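Local coordinates for protein Lic11098 (Leptospira interrogans serogroup Icterohaemorrhagiae serovar copenhageni, PDB 4U08) that is of unknown function, but is a leucine-rich repeat protein of a pathogen, possibly a virulence factor, and binds calcium and zinc ions in the crystal, at residues A[67-78]-A[90-101]. Residues are numbered along the deposited sequence; the frame is centred on the assembly and turned at random.
Sequences NLQQLHLSKNQL and NLQKLKLYENQL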
ATOM      1  N   ASN A  67       1.799  31.269  15.862  1.00 53.63           N
ATOM      2  CA  ASN A  67       0.637  30.461  16.242  1.00 54.32           C
ATOM      3  C   ASN A  67       0.194  29.476  15.143  1.00 58.14           C
ATOM      4  O   ASN A  67      -0.701  28.664  15.386  1.00 57.54           O
ATOM      5  CB  ASN A  67      -0.516  31.344  16.720  1.00 57.09           C
ATOM      6  CG  ASN A  67      -0.280  31.887  18.110  1.00 77.34           C
ATOM      7  OD1 ASN A  67      -0.116  31.130  19.082  1.00 69.34           O
ATOM      8  ND2 ASN A  67      -0.213  33.207  18.227  1.00 68.25           N
ATOM      9  N   LEU A  68       0.835  29.525  13.947  1.00 54.48           N
ATOM     10  CA  LEU A  68       0.492  28.657  12.814  1.00 53.36           C
ATOM     11  C   LEU A  68       0.711  27.178  13.118  1.00 55.98           C
ATOM     12  O   LEU A  68       1.815  26.791  13.489  1.00 55.40           O
ATOM     13  CB  LEU A  68       1.257  29.082  11.554  1.00 53.20           C
ATOM     14  CG  LEU A  68       0.710  28.575  10.206  1.00 57.56           C
ATOM     15  CD1 LEU A  68      -0.628  29.217   9.860  1.00 57.25           C
ATOM     16  CD2 LEU A  68       1.703  28.844   9.094  1.00 60.77           C
ATOM     17  N   GLN A  69      -0.365  26.365  12.993  1.00 51.28           N
ATOM     18  CA  GLN A  69      -0.369  24.916  13.251  1.00 49.75           C
ATOM     19  C   GLN A  69      -0.395  24.117  11.954  1.00 49.99           C
ATOM     20  O   GLN A  69       0.095  22.986  11.922  1.00 48.46           O
ATOM     21  CB  GLN A  69      -1.572  24.536  14.127  1.00 51.40           C
ATOM     22  CG  GLN A  69      -1.516  25.142  15.540  1.00 57.76           C
ATOM     23  CD  GLN A  69      -2.669  24.711  16.416  1.00 66.70           C
ATOM     24  OE1 GLN A  69      -3.846  24.802  16.038  1.00 60.91           O
ATOM     25  NE2 GLN A  69      -2.355  24.281  17.631  1.00 55.57           N
ATOM     26  N   GLN A  70      -0.976  24.701  10.881  1.00 46.38           N
ATOM     27  CA  GLN A  70      -1.081  24.033   9.586  1.00 47.14           C
ATOM     28  C   GLN A  70      -0.772  24.968   8.433  1.00 53.61           C
ATOM     29  O   GLN A  70      -1.380  26.042   8.309  1.00 52.25           O
ATOM     30  CB  GLN A  70      -2.481  23.404   9.381  1.00 47.99           C
ATOM     31  CG  GLN A  70      -2.820  22.284  10.362  1.00 57.04           C
ATOM     32  CD  GLN A  70      -4.048  21.505   9.955  1.00 68.22           C
ATOM     33  OE1 GLN A  70      -4.356  21.323   8.769  1.00 64.73           O
ATOM     34  NE2 GLN A  70      -4.737  20.964  10.930  1.00 54.23           N
ATOM     35  N   LEU A  71       0.160  24.536   7.569  1.00 51.37           N
ATOM     36  CA  LEU A  71       0.537  25.282   6.392  1.00 52.24           C
ATOM     37  C   LEU A  71       0.326  24.405   5.162  1.00 56.73           C
ATOM     38  O   LEU A  71       1.052  23.427   4.965  1.00 57.16           O
ATOM     39  CB  LEU A  71       1.993  25.803   6.515  1.00 52.71           C
ATOM     40  CG  LEU A  71       2.553  26.601   5.336  1.00 57.47           C
ATOM     41  CD1 LEU A  71       1.692  27.827   5.024  1.00 58.12           C
ATOM     42  CD2 LEU A  71       3.983  27.028   5.614  1.00 59.67           C
ATOM     43  N   HIS A  72      -0.705  24.737   4.364  1.00 52.83           N
ATOM     44  CA  HIS A  72      -1.078  24.011   3.146  1.00 53.33           C
ATOM     45  C   HIS A  72      -0.521  24.785   1.950  1.00 57.58           C
ATOM     46  O   HIS A  72      -0.950  25.905   1.671  1.00 57.26           O
ATOM     47  CB  HIS A  72      -2.615  23.833   3.062  1.00 53.90           C
ATOM     48  CG  HIS A  72      -3.189  23.047   4.202  1.00 57.33           C
ATOM     49  ND1 HIS A  72      -3.607  21.738   4.035  1.00 59.19           N
ATOM     50  CD2 HIS A  72      -3.370  23.399   5.498  1.00 58.97           C
ATOM     51  CE1 HIS A  72      -4.027  21.341   5.228  1.00 58.44           C
ATOM     52  NE2 HIS A  72      -3.905  22.304   6.138  1.00 58.82           N
ATOM     53  N   LEU A  73       0.481  24.214   1.287  1.00 53.53           N
ATOM     54  CA  LEU A  73       1.151  24.856   0.163  1.00 53.87           C
ATOM     55  C   LEU A  73       1.233  23.941  -1.048  1.00 56.46           C
ATOM     56  O   LEU A  73       2.120  24.098  -1.891  1.00 56.12           O
ATOM     57  CB  LEU A  73       2.567  25.246   0.597  1.00 54.51           C
ATOM     58  CG  LEU A  73       2.751  26.623   1.177  1.00 59.91           C
ATOM     59  CD1 LEU A  73       4.097  26.724   1.830  1.00 60.25           C
ATOM     60  CD2 LEU A  73       2.635  27.677   0.095  1.00 63.22           C
ATOM     61  N   SER A  74       0.315  22.990  -1.134  1.00 51.58           N
ATOM     62  CA  SER A  74       0.294  22.014  -2.200  1.00 51.90           C
ATOM     63  C   SER A  74      -0.109  22.626  -3.525  1.00 57.59           C
ATOM     64  O   SER A  74      -0.801  23.643  -3.558  1.00 57.60           O
ATOM     65  CB  SER A  74      -0.651  20.865  -1.844  1.00 56.08           C
ATOM     66  OG  SER A  74      -0.279  20.281  -0.606  1.00 63.09           O
ATOM     67  N   LYS A  75       0.325  21.997  -4.618  1.00 55.07           N
ATOM     68  CA  LYS A  75      -0.018  22.373  -5.985  1.00 56.28           C
ATOM     69  C   LYS A  75       0.300  23.853  -6.298  1.00 61.43           C
ATOM     70  O   LYS A  75      -0.572  24.635  -6.670  1.00 59.74           O
ATOM     71  CB  LYS A  75      -1.483  21.988  -6.310  1.00 59.09           C
ATOM     72  CG  LYS A  75      -1.774  20.494  -6.142  1.00 74.53           C
ATOM     73  CD  LYS A  75      -3.245  20.155  -6.347  1.00 84.32           C
ATOM     74  CE  LYS A  75      -3.937  19.822  -5.047  1.00101.38           C
ATOM     75  NZ  LYS A  75      -5.398  19.613  -5.228  1.00115.62           N
ATOM     76  N   ASN A  76       1.563  24.224  -6.109  1.00 58.55           N
ATOM     77  CA  ASN A  76       2.096  25.532  -6.466  1.00 58.12           C
ATOM     78  C   ASN A  76       3.305  25.225  -7.340  1.00 63.82           C
ATOM     79  O   ASN A  76       3.398  24.114  -7.876  1.00 63.28           O
ATOM     80  CB  ASN A  76       2.479  26.341  -5.226  1.00 55.76           C
ATOM     81  CG  ASN A  76       1.320  27.041  -4.619  1.00 71.74           C
ATOM     82  OD1 ASN A  76       0.934  28.111  -5.059  1.00 67.37           O
ATOM     83  ND2 ASN A  76       0.718  26.430  -3.622  1.00 63.75           N
ATOM     84  N   GLN A  77       4.230  26.190  -7.483  1.00 62.17           N
ATOM     85  CA  GLN A  77       5.440  26.009  -8.282  1.00 62.56           C
ATOM     86  C   GLN A  77       6.661  26.384  -7.418  1.00 66.47           C
ATOM     87  O   GLN A  77       7.646  26.913  -7.951  1.00 66.53           O
ATOM     88  CB  GLN A  77       5.362  26.879  -9.556  1.00 64.16           C
ATOM     89  CG  GLN A  77       4.263  26.489 -10.548  1.00 81.74           C
ATOM     90  CD  GLN A  77       3.937  27.582 -11.547  1.00108.96           C
ATOM     91  OE1 GLN A  77       4.173  28.779 -11.323  1.00106.50           O
ATOM     92  NE2 GLN A  77       3.342  27.198 -12.667  1.00103.29           N
ATOM     93  N   LEU A  78       6.592  26.101  -6.081  1.00 62.01           N
ATOM     94  CA  LEU A  78       7.641  26.474  -5.123  1.00 61.45           C
ATOM     95  C   LEU A  78       8.986  25.891  -5.491  1.00 65.13           C
ATOM     96  O   LEU A  78       9.103  24.680  -5.661  1.00 64.00           O
ATOM     97  CB  LEU A  78       7.284  26.128  -3.673  1.00 61.33           C
ATOM     98  CG  LEU A  78       6.090  26.836  -3.052  1.00 66.27           C
ATOM     99  CD1 LEU A  78       5.819  26.285  -1.676  1.00 66.19           C
ATOM    100  CD2 LEU A  78       6.312  28.339  -2.955  1.00 69.13           C
ATOM    101  N   ASN A  90       5.015  26.268  16.293  1.00 51.31           N
ATOM    102  CA  ASN A  90       3.757  25.555  16.584  1.00 51.48           C
ATOM    103  C   ASN A  90       3.266  24.697  15.404  1.00 52.31           C
ATOM    104  O   ASN A  90       2.274  23.973  15.542  1.00 53.77           O
ATOM    105  CB  ASN A  90       2.663  26.507  17.090  1.00 53.11           C
ATOM    106  CG  ASN A  90       2.814  26.837  18.561  1.00 76.70           C
ATOM    107  OD1 ASN A  90       3.002  25.961  19.415  1.00 64.76           O
ATOM    108  ND2 ASN A  90       2.747  28.112  18.899  1.00 72.07           N
ATOM    109  N   LEU A  91       3.965  24.760  14.260  1.00 44.28           N
ATOM    110  CA  LEU A  91       3.611  24.000  13.066  1.00 42.71           C
ATOM    111  C   LEU A  91       3.579  22.483  13.330  1.00 47.11           C
ATOM    112  O   LEU A  91       4.561  21.905  13.809  1.00 46.93           O
ATOM    113  CB  LEU A  91       4.540  24.334  11.900  1.00 41.83           C
ATOM    114  CG  LEU A  91       3.984  24.069  10.487  1.00 46.32           C
ATOM    115  CD1 LEU A  91       2.809  24.991  10.146  1.00 46.75           C
ATOM    116  CD2 LEU A  91       5.057  24.235   9.458  1.00 48.29           C
ATOM    117  N   GLN A  92       2.412  21.873  13.077  1.00 42.16           N
ATOM    118  CA  GLN A  92       2.204  20.431  13.234  1.00 40.95           C
ATOM    119  C   GLN A  92       2.053  19.745  11.891  1.00 43.49           C
ATOM    120  O   GLN A  92       2.337  18.558  11.773  1.00 44.02           O
ATOM    121  CB  GLN A  92       0.972  20.164  14.100  1.00 42.58           C
ATOM    122  CG  GLN A  92       1.204  20.488  15.575  1.00 56.00           C
ATOM    123  CD  GLN A  92      -0.061  20.476  16.407  1.00 76.60           C
ATOM    124  OE1 GLN A  92      -1.165  20.815  15.943  1.00 70.46           O
ATOM    125  NE2 GLN A  92       0.091  20.127  17.678  1.00 64.27           N
ATOM    126  N   LYS A  93       1.592  20.472  10.878  1.00 40.68           N
ATOM    127  CA  LYS A  93       1.366  19.901   9.565  1.00 41.04           C
ATOM    128  C   LYS A  93       1.957  20.803   8.497  1.00 46.59           C
ATOM    129  O   LYS A  93       1.649  21.993   8.456  1.00 47.32           O
ATOM    130  CB  LYS A  93      -0.153  19.706   9.351  1.00 42.75           C
ATOM    131  CG  LYS A  93      -0.543  18.569   8.424  1.00 64.01           C
ATOM    132  CD  LYS A  93      -2.058  18.551   8.108  1.00 75.43           C
ATOM    133  CE  LYS A  93      -2.953  18.095   9.243  1.00 86.93           C
ATOM    134  NZ  LYS A  93      -2.783  16.653   9.574  1.00 96.79           N
ATOM    135  N   LEU A  94       2.804  20.241   7.629  1.00 42.70           N
ATOM    136  CA  LEU A  94       3.387  20.995   6.529  1.00 41.89           C
ATOM    137  C   LEU A  94       3.131  20.227   5.252  1.00 44.89           C
ATOM    138  O   LEU A  94       3.681  19.138   5.068  1.00 43.84           O
ATOM    139  CB  LEU A  94       4.891  21.296   6.786  1.00 42.23           C
ATOM    140  CG  LEU A  94       5.680  22.002   5.672  1.00 46.76           C
ATOM    141  CD1 LEU A  94       5.066  23.343   5.287  1.00 46.57           C
ATOM    142  CD2 LEU A  94       7.168  22.158   6.062  1.00 49.11           C
ATOM    143  N   LYS A  95       2.262  20.772   4.387  1.00 42.95           N
ATOM    144  CA  LYS A  95       1.870  20.125   3.133  1.00 44.31           C
ATOM    145  C   LYS A  95       2.449  20.831   1.912  1.00 50.79           C
ATOM    146  O   LYS A  95       2.056  21.949   1.590  1.00 51.04           O
ATOM    147  CB  LYS A  95       0.335  19.946   3.041  1.00 46.47           C
ATOM    148  CG  LYS A  95      -0.204  19.028   4.142  1.00 70.52           C
ATOM    149  CD  LYS A  95      -1.706  18.798   4.055  1.00 86.10           C
ATOM    150  CE  LYS A  95      -2.045  17.432   3.507  1.00104.06           C
ATOM    151  NZ  LYS A  95      -3.488  17.107   3.676  1.00116.05           N
ATOM    152  N   LEU A  96       3.396  20.173   1.240  1.00 47.13           N
ATOM    153  CA  LEU A  96       4.104  20.737   0.096  1.00 46.98           C
ATOM    154  C   LEU A  96       4.049  19.855  -1.120  1.00 50.37           C
ATOM    155  O   LEU A  96       4.894  19.998  -2.010  1.00 48.62           O
ATOM    156  CB  LEU A  96       5.572  20.990   0.489  1.00 47.34           C
ATOM    157  CG  LEU A  96       5.807  22.122   1.491  1.00 52.20           C
ATOM    158  CD1 LEU A  96       7.081  21.915   2.244  1.00 52.38           C
ATOM    159  CD2 LEU A  96       5.822  23.457   0.801  1.00 55.10           C
ATOM    160  N   TYR A  97       3.054  18.939  -1.184  1.00 48.49           N
ATOM    161  CA  TYR A  97       2.967  18.066  -2.342  1.00 49.84           C
ATOM    162  C   TYR A  97       2.689  18.851  -3.624  1.00 51.99           C
ATOM    163  O   TYR A  97       2.010  19.869  -3.593  1.00 51.34           O
ATOM    164  CB  TYR A  97       2.009  16.864  -2.144  1.00 52.85           C
ATOM    165  CG  TYR A  97       0.542  17.179  -1.977  1.00 56.79           C
ATOM    166  CD1 TYR A  97      -0.299  17.282  -3.084  1.00 59.58           C
ATOM    167  CD2 TYR A  97      -0.043  17.211  -0.713  1.00 58.79           C
ATOM    168  CE1 TYR A  97      -1.668  17.513  -2.935  1.00 61.31           C
ATOM    169  CE2 TYR A  97      -1.415  17.425  -0.552  1.00 60.35           C
ATOM    170  CZ  TYR A  97      -2.222  17.587  -1.667  1.00 70.20           C
ATOM    171  OH  TYR A  97      -3.571  17.814  -1.513  1.00 74.70           O
ATOM    172  N   GLU A  98       3.275  18.395  -4.730  1.00 48.61           N
ATOM    173  CA  GLU A  98       3.190  18.993  -6.062  1.00 49.53           C
ATOM    174  C   GLU A  98       3.757  20.425  -6.084  1.00 54.79           C
ATOM    175  O   GLU A  98       3.024  21.418  -6.098  1.00 54.75           O
ATOM    176  CB  GLU A  98       1.779  18.888  -6.689  1.00 50.79           C
ATOM    177  CG  GLU A  98       1.813  18.805  -8.205  1.00 61.97           C
ATOM    178  CD  GLU A  98       2.377  17.517  -8.777  1.00 91.71           C
ATOM    179  OE1 GLU A  98       1.667  16.487  -8.733  1.00 91.19           O
ATOM    180  OE2 GLU A  98       3.525  17.537  -9.276  1.00 90.72           O
ATOM    181  N   ASN A  99       5.088  20.499  -6.007  1.00 50.52           N
ATOM    182  CA  ASN A  99       5.878  21.717  -6.113  1.00 49.56           C
ATOM    183  C   ASN A  99       7.157  21.349  -6.855  1.00 54.04           C
ATOM    184  O   ASN A  99       7.272  20.223  -7.356  1.00 53.77           O
ATOM    185  CB  ASN A  99       6.142  22.328  -4.737  1.00 47.43           C
ATOM    186  CG  ASN A  99       4.984  23.127  -4.235  1.00 61.98           C
ATOM    187  OD1 ASN A  99       4.684  24.194  -4.758  1.00 55.86           O
ATOM    188  ND2 ASN A  99       4.288  22.624  -3.237  1.00 50.94           N
ATOM    189  N   GLN A 100       8.127  22.262  -6.919  1.00 51.29           N
ATOM    190  CA  GLN A 100       9.377  21.970  -7.609  1.00 51.12           C
ATOM    191  C   GLN A 100      10.587  22.097  -6.679  1.00 53.19           C
ATOM    192  O   GLN A 100      11.620  22.624  -7.082  1.00 52.46           O
ATOM    193  CB  GLN A 100       9.500  22.860  -8.859  1.00 52.67           C
ATOM    194  CG  GLN A 100       8.686  22.350 -10.032  1.00 71.97           C
ATOM    195  CD  GLN A 100       8.581  23.405 -11.094  1.00100.80           C
ATOM    196  OE1 GLN A 100       9.553  23.725 -11.789  1.00 98.44           O
ATOM    197  NE2 GLN A 100       7.411  24.013 -11.212  1.00 95.58           N
ATOM    198  N   LEU A 101      10.450  21.617  -5.429  1.00 48.12           N
ATOM    199  CA  LEU A 101      11.531  21.697  -4.455  1.00 46.59           C
ATOM    200  C   LEU A 101      12.647  20.725  -4.801  1.00 48.77           C
ATOM    201  O   LEU A 101      12.384  19.563  -5.098  1.00 47.09           O
ATOM    202  CB  LEU A 101      11.038  21.485  -3.015  1.00 45.62           C
ATOM    203  CG  LEU A 101       9.941  22.426  -2.501  1.00 48.48           C
ATOM    204  CD1 LEU A 101       9.412  21.946  -1.188  1.00 47.23           C
ATOM    205  CD2 LEU A 101      10.437  23.854  -2.346  1.00 49.64           C
TER
HETATM  206  O   HOH W   1       1.311  30.002  21.127  1.00 57.33           O
HETATM  207  O   HOH W   2       4.108  28.148  14.401  1.00 51.77           O
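Leu71 and Leu94 lie side by side on the inward face of two successive coils of a leucine-rich repeat solenoid, whose strands 70-72 and 93-95 run parallel, 5° apart. The backbone ladder sets this register: Leu71 N bonds to Lys93 O, and Lys95 N to Leu71 O in a nearly straight bond.

Shape complementarity comes from leucine branches fitting between neighbours. Leu91, its CG turned anti to the backbone N (chi1 -157°), sends CD1 between Leu68 and Leu71, 3.8 Å from Leu71 CB and 4.1 Å from Leu68 CD2. Further along, Leu96 CD2 enters the notch between Leu73 CB (3.7 Å) and Leu78 CD1 (3.8 Å).

On the other face, the bend of Lys93 at chi3 lays CE 3.6 Å from Gln70 OE1, and a further bend at chi4 directs NZ, which forms a salt bridge with Glu116. Gln70 OE1 also accepts a hydrogen bond from His72 NE2 on a lone pair in its carbonyl plane; OE1 lies in the ring plane, so the bond helps hold the rotation of the imidazole. Lys95 CD lies obliquely by that ring. Ser74 CB sits over the Tyr97 ring as a CH-pi contact, 6° off the normal. Ser74 OG, 3.0 Å above the plane of that ring and offset toward its rim, is buried and has no hydrogen-bonding partner in the model.

Asn99 extends the asparagine ladder of the fold: Asn76 repeats the pattern one coil earlier, its OD1 accepting from Leu55 N and its ND2 donating to Leu50 O. Asn99 ND2 donates to Leu96 O of its own coil and to Leu73 O of the preceding one, both acceptors near the amide plane, and Asn99 OD1 accepts from Leu78 N at 3.0 Å.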